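Local structure of alcohol oxidase (Myceliophthora thermophila, 6F74) at residues Pro95-Ala107 and Pro117-Ala129. The protein is a VAO-type flavoprotein that binds FAD and probably oxidises an alcohol substrate with molecular oxygen as electron acceptor. Residues are numbered along the deposited sequence; the frame is centred on the assembly and turned at random.
Sequences PIGRNYPYNITCA and PTSCILGSLPYYA. With NAG (2-acetamido-2-deoxy-beta-D-glucopyranose), chain E; FAD (flavin-adenine dinucleotide), chain I.
Cys106 and Cys120 join in a disulfide (chi3 -87°) that closes a loop in this VAO-type flavoprotein, just before strand 128-131 of its FAD-binding region. Both cysteines extend SG away from their backbone N, which brings Cys106 SG and Cys120 SG together, 2.0 Å apart, between the two segments. Beside the bridge Thr105 and Ile121 clasp each other twice: Ile121 N gives a nearly straight bond (168°) to Thr105 O, and Thr105 OG1 donates to Ile121 O at 2.9 Å, approaching from above the carbonyl plane. Threonine suits this place because its two branches divide the work: the hydroxyl faces the backbone of 117-129, while CG2 lies 3.5 Å from O5 of the sugar N-linked to Asn103. A water donates to both Thr105 OG1 and Asn103 O. Gly123 takes the second place of the type II' turn Leu122-Leu125, where glycine readily adopts the positive phi needed, and its CA lies 3.6 Å from Thr105 OG1.

Farther along, the contact turns apolar. Ile96 CD1 rests against CD1 of both Leu122 and Leu125, the side chain crossing Leu122 at about a right angle, and CG2 slides past the Pro126 ring, 3.9 Å from CD. Arg98 passes Leu125 in the opposite direction, with CG and NE against Leu125 CD2, while its guanidinium forms salt bridges with Asp166 and Glu172. The bend at chi2 (-77°) helps fold the group back, and NH1 bonds to Gly97 O at 2.9 Å, with that oxygen close to the guanidinium plane.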
ATOM      1  N   PRO A  95      -4.159  -6.408 -17.364  1.00 19.02           N
ATOM      2  CA  PRO A  95      -4.208  -4.947 -17.238  1.00 18.71           C
ATOM      3  C   PRO A  95      -5.190  -4.398 -16.226  1.00 18.41           C
ATOM      4  O   PRO A  95      -4.961  -3.311 -15.712  1.00 18.19           O
ATOM      5  CB  PRO A  95      -4.602  -4.485 -18.640  1.00 18.83           C
ATOM      6  CG  PRO A  95      -5.056  -5.680 -19.382  1.00 19.16           C
ATOM      7  CD  PRO A  95      -4.330  -6.821 -18.779  1.00 19.35           C
ATOM      8  N   ILE A  96      -6.290  -5.099 -15.967  1.00 18.46           N
ATOM      9  CA  ILE A  96      -7.231  -4.706 -14.917  1.00 18.27           C
ATOM     10  C   ILE A  96      -7.340  -5.775 -13.807  1.00 18.34           C
ATOM     11  O   ILE A  96      -8.356  -5.887 -13.114  1.00 18.34           O
ATOM     12  CB  ILE A  96      -8.607  -4.328 -15.456  1.00 18.32           C
ATOM     13  CG1 ILE A  96      -9.206  -5.478 -16.245  1.00 18.65           C
ATOM     14  CG2 ILE A  96      -8.481  -3.099 -16.359  1.00 18.23           C
ATOM     15  CD1 ILE A  96     -10.692  -5.344 -16.473  1.00 18.78           C
ATOM     16  N   GLY A  97      -6.271  -6.531 -13.641  1.00 18.45           N
ATOM     17  CA  GLY A  97      -6.166  -7.442 -12.515  1.00 18.51           C
ATOM     18  C   GLY A  97      -5.833  -6.655 -11.265  1.00 18.23           C
ATOM     19  O   GLY A  97      -4.943  -5.780 -11.299  1.00 18.08           O
ATOM     20  N   ARG A  98      -6.545  -6.961 -10.183  1.00 18.21           N
ATOM     21  CA  ARG A  98      -6.431  -6.239  -8.943  1.00 18.00           C
ATOM     22  C   ARG A  98      -6.203  -7.172  -7.757  1.00 18.09           C
ATOM     23  O   ARG A  98      -6.991  -8.083  -7.507  1.00 18.30           O
ATOM     24  CB  ARG A  98      -7.714  -5.448  -8.715  1.00 17.94           C
ATOM     25  CG  ARG A  98      -7.922  -4.346  -9.760  1.00 17.85           C
ATOM     26  CD  ARG A  98      -7.059  -3.150  -9.489  1.00 17.66           C
ATOM     27  NE  ARG A  98      -7.193  -2.139 -10.528  1.00 17.62           N
ATOM     28  CZ  ARG A  98      -6.577  -2.149 -11.714  1.00 17.67           C
ATOM     29  NH1 ARG A  98      -5.787  -3.155 -12.071  1.00 17.78           N
ATOM     30  NH2 ARG A  98      -6.816  -1.173 -12.599  1.00 17.65           N
ATOM     31  N   ASN A  99      -5.100  -6.966  -7.041  1.00 17.99           N
ATOM     32  CA  ASN A  99      -4.827  -7.760  -5.848  1.00 18.08           C
ATOM     33  C   ASN A  99      -5.937  -7.570  -4.789  1.00 18.05           C
ATOM     34  O   ASN A  99      -6.463  -8.517  -4.257  1.00 18.25           O
ATOM     35  CB  ASN A  99      -3.489  -7.364  -5.257  1.00 17.99           C
ATOM     36  CG  ASN A  99      -2.348  -8.153  -5.823  1.00 18.19           C
ATOM     37  OD1 ASN A  99      -1.685  -8.849  -5.085  1.00 18.32           O
ATOM     38  ND2 ASN A  99      -2.108  -8.047  -7.125  1.00 18.27           N
ATOM     39  N   TYR A 100      -6.259  -6.321  -4.504  1.00 17.87           N
ATOM     40  CA  TYR A 100      -7.299  -5.980  -3.581  1.00 17.91           C
ATOM     41  C   TYR A 100      -8.410  -5.195  -4.316  1.00 17.92           C
ATOM     42  O   TYR A 100      -8.499  -3.994  -4.215  1.00 17.81           O
ATOM     43  CB  TYR A 100      -6.705  -5.161  -2.465  1.00 17.79           C
ATOM     44  CG  TYR A 100      -5.626  -5.878  -1.682  1.00 17.82           C
ATOM     45  CD1 TYR A 100      -5.901  -7.016  -0.930  1.00 17.99           C
ATOM     46  CD2 TYR A 100      -4.336  -5.390  -1.677  1.00 17.72           C
ATOM     47  CE1 TYR A 100      -4.908  -7.662  -0.212  1.00 18.04           C
ATOM     48  CE2 TYR A 100      -3.332  -5.998  -0.932  1.00 17.78           C
ATOM     49  CZ  TYR A 100      -3.597  -7.136  -0.212  1.00 17.93           C
ATOM     50  OH  TYR A 100      -2.560  -7.709   0.483  1.00 18.02           O
ATOM     51  N   PRO A 101      -9.254  -5.893  -5.076  1.00 18.11           N
ATOM     52  CA  PRO A 101     -10.214  -5.194  -5.939  1.00 18.15           C
ATOM     53  C   PRO A 101     -11.164  -4.330  -5.140  1.00 18.23           C
ATOM     54  O   PRO A 101     -11.723  -4.807  -4.150  1.00 18.42           O
ATOM     55  CB  PRO A 101     -10.957  -6.347  -6.625  1.00 18.44           C
ATOM     56  CG  PRO A 101     -10.769  -7.516  -5.729  1.00 18.61           C
ATOM     57  CD  PRO A 101      -9.378  -7.360  -5.202  1.00 18.36           C
ATOM     58  N   TYR A 102     -11.309  -3.074  -5.537  1.00 18.12           N
ATOM     59  CA  TYR A 102     -11.990  -2.079  -4.708  1.00 18.23           C
ATOM     60  C   TYR A 102     -13.517  -2.356  -4.661  1.00 18.60           C
ATOM     61  O   TYR A 102     -14.181  -2.088  -3.664  1.00 18.82           O
ATOM     62  CB  TYR A 102     -11.673  -0.649  -5.169  1.00 18.09           C
ATOM     63  CG  TYR A 102     -12.355   0.388  -4.301  1.00 18.28           C
ATOM     64  CD1 TYR A 102     -11.932   0.614  -3.009  1.00 18.30           C
ATOM     65  CD2 TYR A 102     -13.475   1.078  -4.753  1.00 18.51           C
ATOM     66  CE1 TYR A 102     -12.558   1.532  -2.195  1.00 18.56           C
ATOM     67  CE2 TYR A 102     -14.130   1.994  -3.937  1.00 18.78           C
ATOM     68  CZ  TYR A 102     -13.659   2.214  -2.656  1.00 18.81           C
ATOM     69  OH  TYR A 102     -14.286   3.116  -1.846  1.00 19.14           O
ATOM     70  N   ASN A 103     -14.043  -2.915  -5.748  1.00 18.71           N
ATOM     71  CA  ASN A 103     -15.467  -3.194  -5.893  1.00 19.12           C
ATOM     72  C   ASN A 103     -15.617  -4.336  -6.878  1.00 19.25           C
ATOM     73  O   ASN A 103     -15.582  -4.117  -8.096  1.00 19.18           O
ATOM     74  CB  ASN A 103     -16.204  -1.957  -6.394  1.00 19.22           C
ATOM     75  CG  ASN A 103     -17.710  -2.048  -6.229  1.00 19.74           C
ATOM     76  OD1 ASN A 103     -18.229  -2.958  -5.573  1.00 20.05           O
ATOM     77  ND2 ASN A 103     -18.416  -1.093  -6.833  1.00 21.06           N
ATOM     78  N   ILE A 104     -15.787  -5.545  -6.342  1.00 19.49           N
ATOM     79  CA  ILE A 104     -15.935  -6.759  -7.165  1.00 19.72           C
ATOM     80  C   ILE A 104     -17.329  -6.731  -7.809  1.00 20.16           C
ATOM     81  O   ILE A 104     -18.340  -7.105  -7.172  1.00 20.62           O
ATOM     82  CB  ILE A 104     -15.717  -8.051  -6.322  1.00 19.93           C
ATOM     83  CG1 ILE A 104     -14.303  -8.098  -5.732  1.00 19.53           C
ATOM     84  CG2 ILE A 104     -15.954  -9.315  -7.146  1.00 20.29           C
ATOM     85  CD1 ILE A 104     -14.039  -9.242  -4.767  1.00 19.73           C
ATOM     86  N   THR A 105     -17.385  -6.250  -9.049  1.00 20.07           N
ATOM     87  CA  THR A 105     -18.614  -6.211  -9.840  1.00 20.49           C
ATOM     88  C   THR A 105     -18.687  -7.346 -10.871  1.00 20.77           C
ATOM     89  O   THR A 105     -19.645  -7.426 -11.631  1.00 21.16           O
ATOM     90  CB  THR A 105     -18.739  -4.862 -10.570  1.00 20.29           C
ATOM     91  OG1 THR A 105     -17.565  -4.617 -11.405  1.00 19.84           O
ATOM     92  CG2 THR A 105     -18.917  -3.750  -9.526  1.00 20.20           C
ATOM     93  N   CYS A 106     -17.660  -8.195 -10.902  1.00 20.61           N
ATOM     94  CA  CYS A 106     -17.667  -9.421 -11.687  1.00 20.96           C
ATOM     95  C   CYS A 106     -16.943 -10.514 -10.930  1.00 21.01           C
ATOM     96  O   CYS A 106     -15.759 -10.767 -11.145  1.00 20.73           O
ATOM     97  CB  CYS A 106     -17.025  -9.160 -13.065  1.00 20.74           C
ATOM     98  SG  CYS A 106     -17.018 -10.610 -14.131  1.00 21.26           S
ATOM     99  N   ALA A 107     -17.666 -11.139 -10.006  1.00 21.42           N
ATOM    100  CA  ALA A 107     -17.075 -12.122  -9.080  1.00 21.50           C
ATOM    101  C   ALA A 107     -16.659 -13.401  -9.813  1.00 21.84           C
ATOM    102  O   ALA A 107     -17.339 -13.820 -10.746  1.00 22.27           O
ATOM    103  CB  ALA A 107     -18.055 -12.448  -7.961  1.00 21.94           C
ATOM    104  N   PRO A 117     -23.970 -17.661 -10.759  1.00 26.90           N
ATOM    105  CA  PRO A 117     -23.630 -16.293 -11.119  1.00 26.07           C
ATOM    106  C   PRO A 117     -24.755 -15.285 -10.812  1.00 26.22           C
ATOM    107  O   PRO A 117     -25.939 -15.614 -10.897  1.00 27.04           O
ATOM    108  CB  PRO A 117     -23.386 -16.378 -12.643  1.00 26.06           C
ATOM    109  CG  PRO A 117     -24.195 -17.537 -13.105  1.00 27.08           C
ATOM    110  CD  PRO A 117     -24.232 -18.497 -11.953  1.00 27.52           C
ATOM    111  N   THR A 118     -24.340 -14.065 -10.468  1.00 25.47           N
ATOM    112  CA  THR A 118     -25.260 -12.943 -10.333  1.00 25.54           C
ATOM    113  C   THR A 118     -25.085 -12.163 -11.631  1.00 25.16           C
ATOM    114  O   THR A 118     -25.749 -12.476 -12.620  1.00 25.66           O
ATOM    115  CB  THR A 118     -24.962 -12.108  -9.082  1.00 25.08           C
ATOM    116  OG1 THR A 118     -23.573 -11.716  -9.041  1.00 24.19           O
ATOM    117  CG2 THR A 118     -25.277 -12.938  -7.828  1.00 25.58           C
ATOM    118  N   SER A 119     -24.201 -11.172 -11.634  1.00 24.33           N
ATOM    119  CA  SER A 119     -23.940 -10.404 -12.828  1.00 23.96           C
ATOM    120  C   SER A 119     -22.485 -10.082 -12.942  1.00 23.14           C
ATOM    121  O   SER A 119     -21.758 -10.152 -11.938  1.00 22.81           O
ATOM    122  CB  SER A 119     -24.753  -9.109 -12.772  1.00 23.97           C
ATOM    123  OG  SER A 119     -25.243  -8.947 -14.029  1.00 24.20           O
ATOM    124  N   CYS A 120     -22.036  -9.743 -14.144  1.00 22.88           N
ATOM    125  CA  CYS A 120     -20.635  -9.390 -14.380  1.00 22.18           C
ATOM    126  C   CYS A 120     -20.591  -8.117 -15.216  1.00 21.83           C
ATOM    127  O   CYS A 120     -20.946  -8.120 -16.392  1.00 22.05           O
ATOM    128  CB  CYS A 120     -19.924 -10.484 -15.120  1.00 22.30           C
ATOM    129  SG  CYS A 120     -18.227 -10.056 -15.655  1.00 21.59           S
ATOM    130  N   ILE A 121     -20.128  -7.034 -14.590  1.00 21.34           N
ATOM    131  CA  ILE A 121     -19.765  -5.827 -15.339  1.00 20.95           C
ATOM    132  C   ILE A 121     -18.331  -5.402 -15.026  1.00 20.34           C
ATOM    133  O   ILE A 121     -17.737  -5.833 -14.029  1.00 20.19           O
ATOM    134  CB  ILE A 121     -20.745  -4.663 -15.105  1.00 21.07           C
ATOM    135  CG1 ILE A 121     -20.689  -4.191 -13.665  1.00 20.92           C
ATOM    136  CG2 ILE A 121     -22.151  -5.075 -15.547  1.00 21.74           C
ATOM    137  CD1 ILE A 121     -21.456  -2.882 -13.413  1.00 21.02           C
ATOM    138  N   LEU A 122     -17.826  -4.525 -15.881  1.00 20.05           N
ATOM    139  CA  LEU A 122     -16.505  -3.925 -15.693  1.00 19.55           C
ATOM    140  C   LEU A 122     -16.474  -3.095 -14.410  1.00 19.35           C
ATOM    141  O   LEU A 122     -15.519  -3.151 -13.613  1.00 19.07           O
ATOM    142  CB  LEU A 122     -16.150  -3.075 -16.923  1.00 19.40           C
ATOM    143  CG  LEU A 122     -14.692  -2.677 -17.125  1.00 19.02           C
ATOM    144  CD1 LEU A 122     -13.697  -3.801 -17.250  1.00 19.01           C
ATOM    145  CD2 LEU A 122     -14.599  -1.906 -18.418  1.00 19.00           C
ATOM    146  N   GLY A 123     -17.554  -2.344 -14.209  1.00 19.55           N
ATOM    147  CA  GLY A 123     -17.668  -1.445 -13.078  1.00 19.46           C
ATOM    148  C   GLY A 123     -16.812  -0.216 -13.279  1.00 19.11           C
ATOM    149  O   GLY A 123     -16.885   0.464 -14.323  1.00 19.10           O
ATOM    150  N   SER A 124     -16.004   0.065 -12.271  1.00 18.86           N
ATOM    151  CA  SER A 124     -15.131   1.196 -12.247  1.00 18.60           C
ATOM    152  C   SER A 124     -13.720   0.854 -12.745  1.00 18.30           C
ATOM    153  O   SER A 124     -12.800   1.653 -12.594  1.00 18.11           O
ATOM    154  CB  SER A 124     -15.081   1.748 -10.831  1.00 18.60           C
ATOM    155  OG  SER A 124     -14.653   0.756  -9.902  1.00 18.53           O
ATOM    156  N   LEU A 125     -13.535  -0.315 -13.332  1.00 18.33           N
ATOM    157  CA  LEU A 125     -12.249  -0.655 -13.908  1.00 18.15           C
ATOM    158  C   LEU A 125     -12.156  -0.020 -15.275  1.00 18.16           C
ATOM    159  O   LEU A 125     -13.172   0.101 -15.938  1.00 18.35           O
ATOM    160  CB  LEU A 125     -12.073  -2.175 -14.007  1.00 18.27           C
ATOM    161  CG  LEU A 125     -12.035  -2.957 -12.693  1.00 18.28           C
ATOM    162  CD1 LEU A 125     -11.904  -4.435 -12.957  1.00 18.48           C
ATOM    163  CD2 LEU A 125     -10.884  -2.525 -11.825  1.00 18.03           C
ATOM    164  N   PRO A 126     -10.941   0.380 -15.710  1.00 18.02           N
ATOM    165  CA  PRO A 126     -10.721   0.955 -17.036  1.00 18.06           C
ATOM    166  C   PRO A 126     -11.213   0.088 -18.184  1.00 18.27           C
ATOM    167  O   PRO A 126     -11.118  -1.140 -18.139  1.00 18.37           O
ATOM    168  CB  PRO A 126      -9.185   1.084 -17.122  1.00 17.96           C
ATOM    169  CG  PRO A 126      -8.754   1.203 -15.724  1.00 17.82           C
ATOM    170  CD  PRO A 126      -9.684   0.325 -14.934  1.00 17.85           C
ATOM    171  N   TYR A 127     -11.718   0.766 -19.213  1.00 18.37           N
ATOM    172  CA  TYR A 127     -12.333   0.150 -20.388  1.00 18.62           C
ATOM    173  C   TYR A 127     -11.296  -0.189 -21.471  1.00 18.68           C
ATOM    174  O   TYR A 127     -11.433  -1.178 -22.200  1.00 18.92           O
ATOM    175  CB  TYR A 127     -13.421   1.100 -20.880  1.00 18.73           C
ATOM    176  CG  TYR A 127     -14.361   0.576 -21.949  1.00 19.04           C
ATOM    177  CD1 TYR A 127     -15.513  -0.162 -21.618  1.00 19.29           C
ATOM    178  CD2 TYR A 127     -14.129   0.861 -23.281  1.00 19.15           C
ATOM    179  CE1 TYR A 127     -16.382  -0.597 -22.582  1.00 19.64           C
ATOM    180  CE2 TYR A 127     -14.982   0.398 -24.266  1.00 19.47           C
ATOM    181  CZ  TYR A 127     -16.115  -0.304 -23.919  1.00 19.72           C
ATOM    182  OH  TYR A 127     -16.919  -0.724 -24.948  1.00 20.09           O
ATOM    183  N   TYR A 128     -10.260   0.623 -21.589  1.00 18.55           N
ATOM    184  CA  TYR A 128      -9.107   0.295 -22.439  1.00 18.67           C
ATOM    185  C   TYR A 128      -7.847   0.430 -21.625  1.00 18.53           C
ATOM    186  O   TYR A 128      -7.804   1.230 -20.692  1.00 18.34           O
ATOM    187  CB  TYR A 128      -9.001   1.248 -23.645  1.00 18.78           C
ATOM    188  CG  TYR A 128      -9.919   0.945 -24.802  1.00 19.02           C
ATOM    189  CD1 TYR A 128      -9.623  -0.071 -25.706  1.00 19.29           C
ATOM    190  CD2 TYR A 128     -11.059   1.688 -25.012  1.00 19.03           C
ATOM    191  CE1 TYR A 128     -10.449  -0.325 -26.807  1.00 19.56           C
ATOM    192  CE2 TYR A 128     -11.894   1.450 -26.078  1.00 19.29           C
ATOM    193  CZ  TYR A 128     -11.600   0.432 -26.981  1.00 19.55           C
ATOM    194  OH  TYR A 128     -12.459   0.194 -28.033  1.00 19.85           O
ATOM    195  N   ALA A 129      -6.837  -0.342 -21.974  1.00 18.69           N
ATOM    196  CA  ALA A 129      -5.493  -0.153 -21.442  1.00 18.66           C
ATOM    197  C   ALA A 129      -4.484  -0.124 -22.565  1.00 18.96           C
ATOM    198  O   ALA A 129      -4.648  -0.825 -23.558  1.00 19.21           O
ATOM    199  CB  ALA A 129      -5.152  -1.273 -20.469  1.00 18.63           C
TER
HETATM  200  C1  NAG E   1     -19.841  -0.971  -6.759  1.00  7.87           C
HETATM  201  C2  NAG E   1     -20.111   0.420  -6.184  1.00 10.57           C
HETATM  202  C3  NAG E   1     -21.606   0.708  -6.186  1.00 12.13           C
HETATM  203  C4  NAG E   1     -22.203   0.531  -7.565  1.00 13.88           C
HETATM  204  C5  NAG E   1     -21.844  -0.849  -8.097  1.00 12.89           C
HETATM  205  C6  NAG E   1     -22.229  -1.059  -9.542  1.00 13.94           C
HETATM  206  C7  NAG E   1     -18.690   1.461  -4.428  1.00 13.21           C
HETATM  207  C8  NAG E   1     -18.406   1.539  -2.964  1.00 13.16           C
HETATM  208  N2  NAG E   1     -19.659   0.597  -4.804  1.00 11.93           N
HETATM  209  O3  NAG E   1     -21.838   2.046  -5.760  1.00 12.34           O
HETATM  210  O4  NAG E   1     -23.623   0.711  -7.488  1.00 16.71           O
HETATM  211  O5  NAG E   1     -20.440  -0.981  -8.062  1.00 10.68           O
HETATM  212  O6  NAG E   1     -21.560  -0.100 -10.388  1.00 15.12           O
HETATM  213  O7  NAG E   1     -18.049   2.159  -5.202  1.00 14.83           O
HETATM  214  PA  FAD I 601      -0.886   0.595  -8.400  1.00 15.73           P
HETATM  215  O1A FAD I 601      -2.308   0.115  -8.120  1.00 16.33           O
HETATM  216  O2A FAD I 601      -0.300   0.207  -9.721  1.00 14.61           O
HETATM  217  O5B FAD I 601      -0.887   2.166  -8.239  1.00 13.82           O
HETATM  218  C5B FAD I 601      -1.158   2.729  -6.985  1.00 13.38           C
HETATM  219  C4B FAD I 601      -1.392   4.219  -7.155  1.00 12.87           C
HETATM  220  O4B FAD I 601      -0.173   4.775  -7.617  1.00 12.82           O
HETATM  221  C3B FAD I 601      -2.429   4.621  -8.173  1.00 12.31           C
HETATM  222  O3B FAD I 601      -2.960   5.887  -7.763  1.00 12.69           O
HETATM  223  C2B FAD I 601      -1.643   4.857  -9.439  1.00 12.77           C
HETATM  224  O2B FAD I 601      -2.174   5.866 -10.308  1.00 12.30           O
HETATM  225  C1B FAD I 601      -0.333   5.364  -8.900  1.00 12.89           C
HETATM  226  N9A FAD I 601       0.861   5.044  -9.689  1.00 13.21           N
HETATM  227  C8A FAD I 601       1.413   3.835  -9.854  1.00 14.09           C
HETATM  228  N7A FAD I 601       2.526   3.913 -10.608  1.00 14.08           N
HETATM  229  C5A FAD I 601       2.687   5.196 -10.918  1.00 13.77           C
HETATM  230  C6A FAD I 601       3.687   5.938 -11.687  1.00 13.93           C
HETATM  231  N6A FAD I 601       4.700   5.229 -12.235  1.00 14.13           N
HETATM  232  N1A FAD I 601       3.519   7.281 -11.805  1.00 13.83           N
HETATM  233  C2A FAD I 601       2.469   7.919 -11.225  1.00 14.21           C
HETATM  234  N3A FAD I 601       1.521   7.293 -10.480  1.00 13.99           N
HETATM  235  C4A FAD I 601       1.598   5.948 -10.304  1.00 13.66           C
HETATM  236  N1  FAD I 601       2.633  -1.361   1.317  1.00 11.40           N
HETATM  237  C2  FAD I 601       3.581  -1.238   2.274  1.00 11.65           C
HETATM  238  O2  FAD I 601       3.872  -0.088   2.691  1.00 12.31           O
HETATM  239  N3  FAD I 601       4.239  -2.304   2.771  1.00 11.81           N
HETATM  240  C4  FAD I 601       3.976  -3.563   2.379  1.00 12.03           C
HETATM  241  O4  FAD I 601       4.574  -4.550   2.856  1.00 13.38           O
HETATM  242  C4X FAD I 601       2.939  -3.787   1.350  1.00 11.93           C
HETATM  243  N5  FAD I 601       2.625  -5.027   0.923  1.00 11.39           N
HETATM  244  C5X FAD I 601       1.675  -5.200  -0.029  1.00 10.96           C
HETATM  245  C6  FAD I 601       1.377  -6.488  -0.473  1.00  9.80           C
HETATM  246  C7  FAD I 601       0.431  -6.717  -1.456  1.00  8.66           C
HETATM  247  C7M FAD I 601       0.215  -8.171  -1.798  1.00  8.75           C
HETATM  248  C8  FAD I 601      -0.281  -5.561  -2.072  1.00  7.38           C
HETATM  249  C8M FAD I 601      -1.301  -5.720  -3.191  1.00  4.60           C
HETATM  250  C9  FAD I 601      -0.005  -4.277  -1.615  1.00  9.18           C
HETATM  251  C9A FAD I 601       0.956  -4.031  -0.619  1.00 10.70           C
HETATM  252  N10 FAD I 601       1.288  -2.729  -0.152  1.00 12.01           N
HETATM  253  C10 FAD I 601       2.270  -2.582   0.836  1.00 11.68           C
HETATM  254  C1' FAD I 601       0.576  -1.510  -0.602  1.00 13.09           C
HETATM  255  C2' FAD I 601       1.175  -0.648  -1.664  1.00 14.05           C
HETATM  256  O2' FAD I 601       2.129   0.202  -1.030  1.00 13.99           O
HETATM  257  C3' FAD I 601       0.081   0.232  -2.278  1.00 15.12           C
HETATM  258  O3' FAD I 601      -1.055  -0.549  -2.694  1.00 16.26           O
HETATM  259  C4' FAD I 601       0.604   1.051  -3.450  1.00 15.51           C
HETATM  260  O4' FAD I 601      -0.451   1.861  -3.976  1.00 16.74           O
HETATM  261  C5' FAD I 601       1.183   0.157  -4.535  1.00 15.36           C
HETATM  262  O5' FAD I 601       1.674   0.938  -5.611  1.00 15.25           O
HETATM  263  P   FAD I 601       1.629   0.201  -7.010  1.00 15.53           P
HETATM  264  O1P FAD I 601       2.230  -1.172  -6.884  1.00 15.56           O
HETATM  265  O2P FAD I 601       2.179   1.166  -8.007  1.00 17.65           O
HETATM  266  O3P FAD I 601       0.029   0.037  -7.182  1.00 15.91           O
HETATM  267  O   HOH W   1     -15.628  -2.608 -10.292  1.00 14.60           O
HETATM  268  O   HOH W   2     -17.091   0.555  -8.864  1.00 17.40           O
HETATM  269  O   HOH W   3     -20.342 -10.495  -9.686  1.00 14.07           O